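Local atomic coordinates of potential RNA-dependent RNA polymerase (Human picobirnavirus, PDB entry 5I62), a protein that catalyses RNA-templated synthesis of RNA from ribonucleoside triphosphates, and probably serves both transcription and replication of the viral double-stranded RNA genome. Residues 68-79 against 417-428. Sequence-based numbering, arbitrary orientation.
Sequences FEDDLRKKVGPM and YSTMRALGRLAM
The carboxylate of E69 sits on the N-terminus of helix 419-427 and takes four hydrogen bonds from S418, T419 and M420, the N-cap and first two helical residues. OE1 accepts from M420 N through its syn lone pair, nearly straight at 167°, and from S418 OG, 2.6 Å from OE1 and approaching from above the carboxylate plane. OE2 is reached from opposite faces of that plane by T419 N and, at 2.8 Å, by T419 OG1. A bend at chi2 (-92°) turns the glutamate's end onto these donors, and the first-turn amides, lacking carbonyls of a preceding turn, probably favour its negative charge. S418 OG also accepts from R421 N (3.0 Å), a dual role suited to a hydroxyl. H457 adds a bond to E69 OE2 and W51 one to T419 OG1. A water links L72 O to R421 NH1.

Beside this cluster apolar L72 packs CD1 tightly on the buried S418 CB (3.4 Å). The bent, flexible chain of M420 lays CE against R73 NE (3.2 Å), while the R73 guanidinium goes on to a salt bridge with D49. Branched V76 offers two methyls to the next turn, CG2 on M420 O and CG1 on G424 CA (3.7 Å), where glycine lets the backbones come close. Farther along, M428 CG meets G77 O. The polar part is a helix N-cap reinforced by a sequence-remote glutamate; the packing joins helix 63-73 and its trailing loop to helix 419-427 within the viral polymerase fold.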
ATOM      1  N   PHE A  68     -19.684   5.640  -7.971  1.00 20.41           N
ATOM      2  CA  PHE A  68     -18.512   5.163  -7.243  1.00 20.36           C
ATOM      3  C   PHE A  68     -18.825   3.870  -6.501  1.00 21.12           C
ATOM      4  O   PHE A  68     -18.074   2.895  -6.584  1.00 21.03           O
ATOM      5  CB  PHE A  68     -18.068   6.279  -6.297  1.00 20.91           C
ATOM      6  CG  PHE A  68     -17.094   5.873  -5.216  1.00 23.13           C
ATOM      7  CD1 PHE A  68     -15.736   5.797  -5.471  1.00 21.73           C
ATOM      8  CD2 PHE A  68     -17.536   5.679  -3.919  1.00 20.98           C
ATOM      9  CE1 PHE A  68     -14.838   5.482  -4.454  1.00 19.54           C
ATOM     10  CE2 PHE A  68     -16.643   5.364  -2.902  1.00 21.83           C
ATOM     11  CZ  PHE A  68     -15.285   5.271  -3.181  1.00 16.51           C
ATOM     12  N   GLU A  69     -19.963   3.840  -5.806  1.00 20.92           N
ATOM     13  CA  GLU A  69     -20.396   2.644  -5.095  1.00 21.03           C
ATOM     14  C   GLU A  69     -20.656   1.483  -6.055  1.00 25.70           C
ATOM     15  O   GLU A  69     -20.236   0.349  -5.795  1.00 21.70           O
ATOM     16  CB  GLU A  69     -21.650   2.956  -4.281  1.00 23.96           C
ATOM     17  CG  GLU A  69     -21.424   3.830  -3.048  1.00 21.35           C
ATOM     18  CD  GLU A  69     -21.164   3.000  -1.795  1.00 23.90           C
ATOM     19  OE1 GLU A  69     -20.784   1.815  -1.947  1.00 24.36           O
ATOM     20  OE2 GLU A  69     -21.339   3.526  -0.668  1.00 22.45           O
ATOM     21  N   ASP A  70     -21.382   1.746  -7.154  1.00 21.41           N
ATOM     22  CA  ASP A  70     -21.639   0.732  -8.172  1.00 21.22           C
ATOM     23  C   ASP A  70     -20.347   0.164  -8.744  1.00 26.80           C
ATOM     24  O   ASP A  70     -20.231  -1.049  -8.966  1.00 28.13           O
ATOM     25  CB  ASP A  70     -22.477   1.316  -9.311  1.00 27.38           C
ATOM     26  CG  ASP A  70     -23.958   1.372  -8.995  1.00 37.21           C
ATOM     27  OD1 ASP A  70     -24.378   0.796  -7.970  1.00 39.80           O
ATOM     28  OD2 ASP A  70     -24.707   1.984  -9.787  1.00 35.53           O
ATOM     29  N   ASP A  71     -19.382   1.040  -9.032  1.00 22.44           N
ATOM     30  CA  ASP A  71     -18.076   0.594  -9.509  1.00 24.13           C
ATOM     31  C   ASP A  71     -17.417  -0.385  -8.530  1.00 25.54           C
ATOM     32  O   ASP A  71     -16.930  -1.447  -8.934  1.00 23.92           O
ATOM     33  CB  ASP A  71     -17.181   1.805  -9.745  1.00 26.26           C
ATOM     34  CG  ASP A  71     -15.800   1.426 -10.211  1.00 36.85           C
ATOM     35  OD1 ASP A  71     -15.656   0.913 -11.342  1.00 42.01           O
ATOM     36  OD2 ASP A  71     -14.848   1.627  -9.433  1.00 42.20           O
ATOM     37  N   LEU A  72     -17.364  -0.033  -7.240  1.00 20.69           N
ATOM     38  CA  LEU A  72     -16.665  -0.891  -6.286  1.00 20.02           C
ATOM     39  C   LEU A  72     -17.478  -2.140  -5.950  1.00 20.68           C
ATOM     40  O   LEU A  72     -16.906  -3.172  -5.574  1.00 22.61           O
ATOM     41  CB  LEU A  72     -16.315  -0.107  -5.022  1.00 21.56           C
ATOM     42  CG  LEU A  72     -15.221   0.945  -5.266  1.00 23.84           C
ATOM     43  CD1 LEU A  72     -14.918   1.770  -4.039  1.00 26.38           C
ATOM     44  CD2 LEU A  72     -13.951   0.239  -5.739  1.00 31.57           C
ATOM     45  N   ARG A  73     -18.805  -2.057  -6.065  1.00 21.61           N
ATOM     46  CA  ARG A  73     -19.647  -3.232  -5.885  1.00 23.50           C
ATOM     47  C   ARG A  73     -19.238  -4.367  -6.821  1.00 22.84           C
ATOM     48  O   ARG A  73     -19.314  -5.543  -6.444  1.00 22.11           O
ATOM     49  CB  ARG A  73     -21.110  -2.864  -6.113  1.00 23.14           C
ATOM     50  CG  ARG A  73     -22.037  -4.042  -5.947  1.00 32.41           C
ATOM     51  CD  ARG A  73     -23.489  -3.630  -5.951  1.00 37.17           C
ATOM     52  NE  ARG A  73     -24.285  -4.619  -5.230  1.00 38.49           N
ATOM     53  CZ  ARG A  73     -25.586  -4.815  -5.411  1.00 41.63           C
ATOM     54  NH1 ARG A  73     -26.243  -4.097  -6.314  1.00 43.90           N
ATOM     55  NH2 ARG A  73     -26.227  -5.739  -4.705  1.00 34.36           N
ATOM     56  N   LYS A  74     -18.789  -4.036  -8.036  1.00 23.96           N
ATOM     57  CA  LYS A  74     -18.391  -5.059  -8.992  1.00 21.09           C
ATOM     58  C   LYS A  74     -17.139  -5.814  -8.557  1.00 21.73           C
ATOM     59  O   LYS A  74     -16.870  -6.882  -9.109  1.00 22.08           O
ATOM     60  CB  LYS A  74     -18.154  -4.443 -10.364  1.00 22.69           C
ATOM     61  CG  LYS A  74     -19.329  -3.665 -10.917  1.00 29.00           C
ATOM     62  CD  LYS A  74     -18.939  -3.037 -12.246  1.00 27.83           C
ATOM     63  CE  LYS A  74     -20.121  -2.375 -12.909  1.00 36.65           C
ATOM     64  NZ  LYS A  74     -19.643  -1.470 -13.995  1.00 37.67           N
ATOM     65  N   LYS A  75     -16.358  -5.284  -7.605  1.00 20.59           N
ATOM     66  CA  LYS A  75     -15.159  -5.965  -7.125  1.00 19.99           C
ATOM     67  C   LYS A  75     -15.425  -6.825  -5.895  1.00 20.61           C
ATOM     68  O   LYS A  75     -14.565  -7.632  -5.521  1.00 20.77           O
ATOM     69  CB  LYS A  75     -14.044  -4.960  -6.795  1.00 19.76           C
ATOM     70  CG  LYS A  75     -13.600  -4.036  -7.956  1.00 27.47           C
ATOM     71  CD  LYS A  75     -12.947  -4.780  -9.111  1.00 32.91           C
ATOM     72  CE  LYS A  75     -12.391  -3.786 -10.151  1.00 42.99           C
ATOM     73  NZ  LYS A  75     -11.664  -4.442 -11.289  1.00 50.86           N
ATOM     74  N   VAL A  76     -16.583  -6.650  -5.254  1.00 21.25           N
ATOM     75  CA  VAL A  76     -16.907  -7.386  -4.042  1.00 21.33           C
ATOM     76  C   VAL A  76     -16.833  -8.881  -4.313  1.00 18.95           C
ATOM     77  O   VAL A  76     -17.325  -9.371  -5.338  1.00 17.96           O
ATOM     78  CB  VAL A  76     -18.288  -6.952  -3.532  1.00 22.25           C
ATOM     79  CG1 VAL A  76     -18.749  -7.851  -2.412  1.00 25.87           C
ATOM     80  CG2 VAL A  76     -18.230  -5.493  -3.057  1.00 21.35           C
ATOM     81  N   GLY A  77     -16.175  -9.605  -3.416  1.00 17.40           N
ATOM     82  CA  GLY A  77     -16.048 -11.038  -3.542  1.00 19.35           C
ATOM     83  C   GLY A  77     -14.961 -11.605  -2.649  1.00 17.87           C
ATOM     84  O   GLY A  77     -14.467 -10.951  -1.725  1.00 20.66           O
ATOM     85  N   PRO A  78     -14.560 -12.847  -2.927  1.00 18.34           N
ATOM     86  CA  PRO A  78     -13.550 -13.506  -2.087  1.00 17.80           C
ATOM     87  C   PRO A  78     -12.225 -12.756  -2.096  1.00 19.73           C
ATOM     88  O   PRO A  78     -11.914 -12.007  -3.026  1.00 17.59           O
ATOM     89  CB  PRO A  78     -13.404 -14.894  -2.727  1.00 19.16           C
ATOM     90  CG  PRO A  78     -14.703 -15.113  -3.498  1.00 19.31           C
ATOM     91  CD  PRO A  78     -15.094 -13.733  -3.982  1.00 16.90           C
ATOM     92  N   MET A  79     -11.447 -12.964  -1.032  1.00 17.80           N
ATOM     93  CA  MET A  79     -10.083 -12.460  -0.930  1.00 20.21           C
ATOM     94  C   MET A  79      -9.056 -13.524  -0.567  1.00 21.25           C
ATOM     95  O   MET A  79      -7.856 -13.229  -0.573  1.00 18.80           O
ATOM     96  CB  MET A  79      -9.988 -11.353   0.127  1.00 26.22           C
ATOM     97  CG  MET A  79     -11.006 -10.272  -0.018  1.00 30.30           C
ATOM     98  SD  MET A  79     -11.176  -9.366   1.532  1.00 50.75           S
ATOM     99  CE  MET A  79      -9.604  -8.513   1.564  1.00 38.77           C
ATOM    100  N   TYR A 417     -15.828   6.554   1.889  1.00 17.72           N
ATOM    101  CA  TYR A 417     -15.484   5.185   1.554  1.00 16.50           C
ATOM    102  C   TYR A 417     -16.742   4.448   1.102  1.00 19.49           C
ATOM    103  O   TYR A 417     -17.849   4.735   1.559  1.00 20.14           O
ATOM    104  CB  TYR A 417     -14.850   4.514   2.764  1.00 18.57           C
ATOM    105  CG  TYR A 417     -14.125   3.217   2.501  1.00 20.51           C
ATOM    106  CD1 TYR A 417     -12.778   3.209   2.163  1.00 18.56           C
ATOM    107  CD2 TYR A 417     -14.777   2.005   2.642  1.00 20.60           C
ATOM    108  CE1 TYR A 417     -12.097   2.008   1.946  1.00 23.04           C
ATOM    109  CE2 TYR A 417     -14.119   0.807   2.435  1.00 22.65           C
ATOM    110  CZ  TYR A 417     -12.780   0.812   2.090  1.00 24.48           C
ATOM    111  OH  TYR A 417     -12.143  -0.380   1.882  1.00 23.74           O
ATOM    112  N   SER A 418     -16.571   3.511   0.174  1.00 18.93           N
ATOM    113  CA  SER A 418     -17.708   2.759  -0.339  1.00 19.80           C
ATOM    114  C   SER A 418     -18.272   1.830   0.732  1.00 19.92           C
ATOM    115  O   SER A 418     -17.551   0.973   1.251  1.00 16.74           O
ATOM    116  CB  SER A 418     -17.287   1.940  -1.554  1.00 19.91           C
ATOM    117  OG  SER A 418     -18.295   1.009  -1.894  1.00 20.57           O
ATOM    118  N   THR A 419     -19.564   1.974   1.042  1.00 18.10           N
ATOM    119  CA  THR A 419     -20.200   0.994   1.921  1.00 18.98           C
ATOM    120  C   THR A 419     -20.242  -0.381   1.270  1.00 19.65           C
ATOM    121  O   THR A 419     -20.194  -1.406   1.966  1.00 20.73           O
ATOM    122  CB  THR A 419     -21.615   1.432   2.303  1.00 22.44           C
ATOM    123  OG1 THR A 419     -22.408   1.632   1.115  1.00 23.41           O
ATOM    124  CG2 THR A 419     -21.573   2.715   3.123  1.00 22.15           C
ATOM    125  N   MET A 420     -20.354  -0.433  -0.060  1.00 20.51           N
ATOM    126  CA  MET A 420     -20.374  -1.732  -0.733  1.00 19.59           C
ATOM    127  C   MET A 420     -19.037  -2.442  -0.571  1.00 18.94           C
ATOM    128  O   MET A 420     -18.986  -3.640  -0.260  1.00 18.93           O
ATOM    129  CB  MET A 420     -20.737  -1.589  -2.215  1.00 19.15           C
ATOM    130  CG  MET A 420     -22.182  -1.127  -2.478  1.00 24.57           C
ATOM    131  SD  MET A 420     -23.447  -2.248  -1.812  1.00 27.36           S
ATOM    132  CE  MET A 420     -22.936  -3.795  -2.482  1.00 29.70           C
ATOM    133  N   ARG A 421     -17.941  -1.715  -0.773  1.00 17.42           N
ATOM    134  CA  ARG A 421     -16.626  -2.294  -0.521  1.00 19.30           C
ATOM    135  C   ARG A 421     -16.487  -2.729   0.931  1.00 19.14           C
ATOM    136  O   ARG A 421     -15.942  -3.809   1.216  1.00 18.51           O
ATOM    137  CB  ARG A 421     -15.526  -1.307  -0.888  1.00 18.02           C
ATOM    138  CG  ARG A 421     -14.112  -1.879  -0.743  1.00 21.32           C
ATOM    139  CD  ARG A 421     -13.129  -0.957  -1.432  1.00 24.89           C
ATOM    140  NE  ARG A 421     -11.753  -1.443  -1.487  1.00 27.90           N
ATOM    141  CZ  ARG A 421     -11.286  -2.310  -2.384  1.00 32.27           C
ATOM    142  NH1 ARG A 421     -12.094  -2.849  -3.301  1.00 26.39           N
ATOM    143  NH2 ARG A 421     -10.004  -2.650  -2.358  1.00 31.55           N
ATOM    144  N   ALA A 422     -16.980  -1.906   1.863  1.00 18.47           N
ATOM    145  CA  ALA A 422     -16.931  -2.268   3.276  1.00 19.01           C
ATOM    146  C   ALA A 422     -17.664  -3.580   3.530  1.00 18.29           C
ATOM    147  O   ALA A 422     -17.149  -4.467   4.220  1.00 18.38           O
ATOM    148  CB  ALA A 422     -17.518  -1.144   4.134  1.00 18.92           C
ATOM    149  N   LEU A 423     -18.873  -3.722   2.975  1.00 19.51           N
ATOM    150  CA  LEU A 423     -19.658  -4.937   3.195  1.00 20.11           C
ATOM    151  C   LEU A 423     -18.926  -6.176   2.697  1.00 21.12           C
ATOM    152  O   LEU A 423     -18.938  -7.219   3.359  1.00 19.25           O
ATOM    153  CB  LEU A 423     -21.011  -4.829   2.510  1.00 21.27           C
ATOM    154  CG  LEU A 423     -22.053  -3.977   3.207  1.00 21.86           C
ATOM    155  CD1 LEU A 423     -23.306  -3.925   2.350  1.00 25.19           C
ATOM    156  CD2 LEU A 423     -22.359  -4.603   4.575  1.00 25.17           C
ATOM    157  N   GLY A 424     -18.314  -6.090   1.514  1.00 18.14           N
ATOM    158  CA  GLY A 424     -17.550  -7.223   1.011  1.00 22.81           C
ATOM    159  C   GLY A 424     -16.437  -7.631   1.959  1.00 20.73           C
ATOM    160  O   GLY A 424     -16.198  -8.819   2.188  1.00 21.17           O
ATOM    161  N   ARG A 425     -15.747  -6.643   2.542  1.00 19.57           N
ATOM    162  CA  ARG A 425     -14.657  -6.943   3.465  1.00 20.08           C
ATOM    163  C   ARG A 425     -15.173  -7.469   4.797  1.00 19.80           C
ATOM    164  O   ARG A 425     -14.509  -8.288   5.438  1.00 21.36           O
ATOM    165  CB  ARG A 425     -13.802  -5.706   3.682  1.00 20.67           C
ATOM    166  CG  ARG A 425     -13.146  -5.264   2.409  1.00 29.40           C
ATOM    167  CD  ARG A 425     -11.952  -4.390   2.646  1.00 31.90           C
ATOM    168  NE  ARG A 425     -11.198  -4.307   1.404  1.00 36.75           N
ATOM    169  CZ  ARG A 425      -9.888  -4.124   1.339  1.00 42.03           C
ATOM    170  NH1 ARG A 425      -9.182  -3.998   2.460  1.00 42.89           N
ATOM    171  NH2 ARG A 425      -9.286  -4.068   0.160  1.00 41.34           N
ATOM    172  N   LEU A 426     -16.330  -6.984   5.249  1.00 18.48           N
ATOM    173  CA  LEU A 426     -16.923  -7.536   6.464  1.00 18.94           C
ATOM    174  C   LEU A 426     -17.305  -8.999   6.264  1.00 20.82           C
ATOM    175  O   LEU A 426     -17.222  -9.810   7.199  1.00 20.34           O
ATOM    176  CB  LEU A 426     -18.139  -6.709   6.866  1.00 17.54           C
ATOM    177  CG  LEU A 426     -17.841  -5.299   7.369  1.00 18.71           C
ATOM    178  CD1 LEU A 426     -19.134  -4.525   7.580  1.00 21.01           C
ATOM    179  CD2 LEU A 426     -17.018  -5.345   8.646  1.00 19.22           C
ATOM    180  N   ALA A 427     -17.719  -9.359   5.052  1.00 18.58           N
ATOM    181  CA  ALA A 427     -18.238 -10.697   4.802  1.00 19.13           C
ATOM    182  C   ALA A 427     -17.149 -11.703   4.440  1.00 22.02           C
ATOM    183  O   ALA A 427     -17.315 -12.906   4.673  1.00 21.61           O
ATOM    184  CB  ALA A 427     -19.289 -10.642   3.694  1.00 20.36           C
ATOM    185  N   MET A 428     -16.028 -11.235   3.904  1.00 21.50           N
ATOM    186  CA  MET A 428     -14.995 -12.085   3.326  1.00 22.78           C
ATOM    187  C   MET A 428     -13.646 -11.715   3.907  1.00 27.58           C
ATOM    188  O   MET A 428     -13.321 -10.533   4.010  1.00 31.05           O
ATOM    189  CB  MET A 428     -14.933 -11.920   1.814  1.00 23.54           C
ATOM    190  CG  MET A 428     -16.180 -12.339   1.101  1.00 24.87           C
ATOM    191  SD  MET A 428     -16.124 -14.118   0.989  1.00 29.00           S
ATOM    192  CE  MET A 428     -17.472 -14.413  -0.163  1.00 25.42           C
TER
HETATM  193  O   HOH W   1     -14.899  -3.444  -3.501  1.00 23.05           O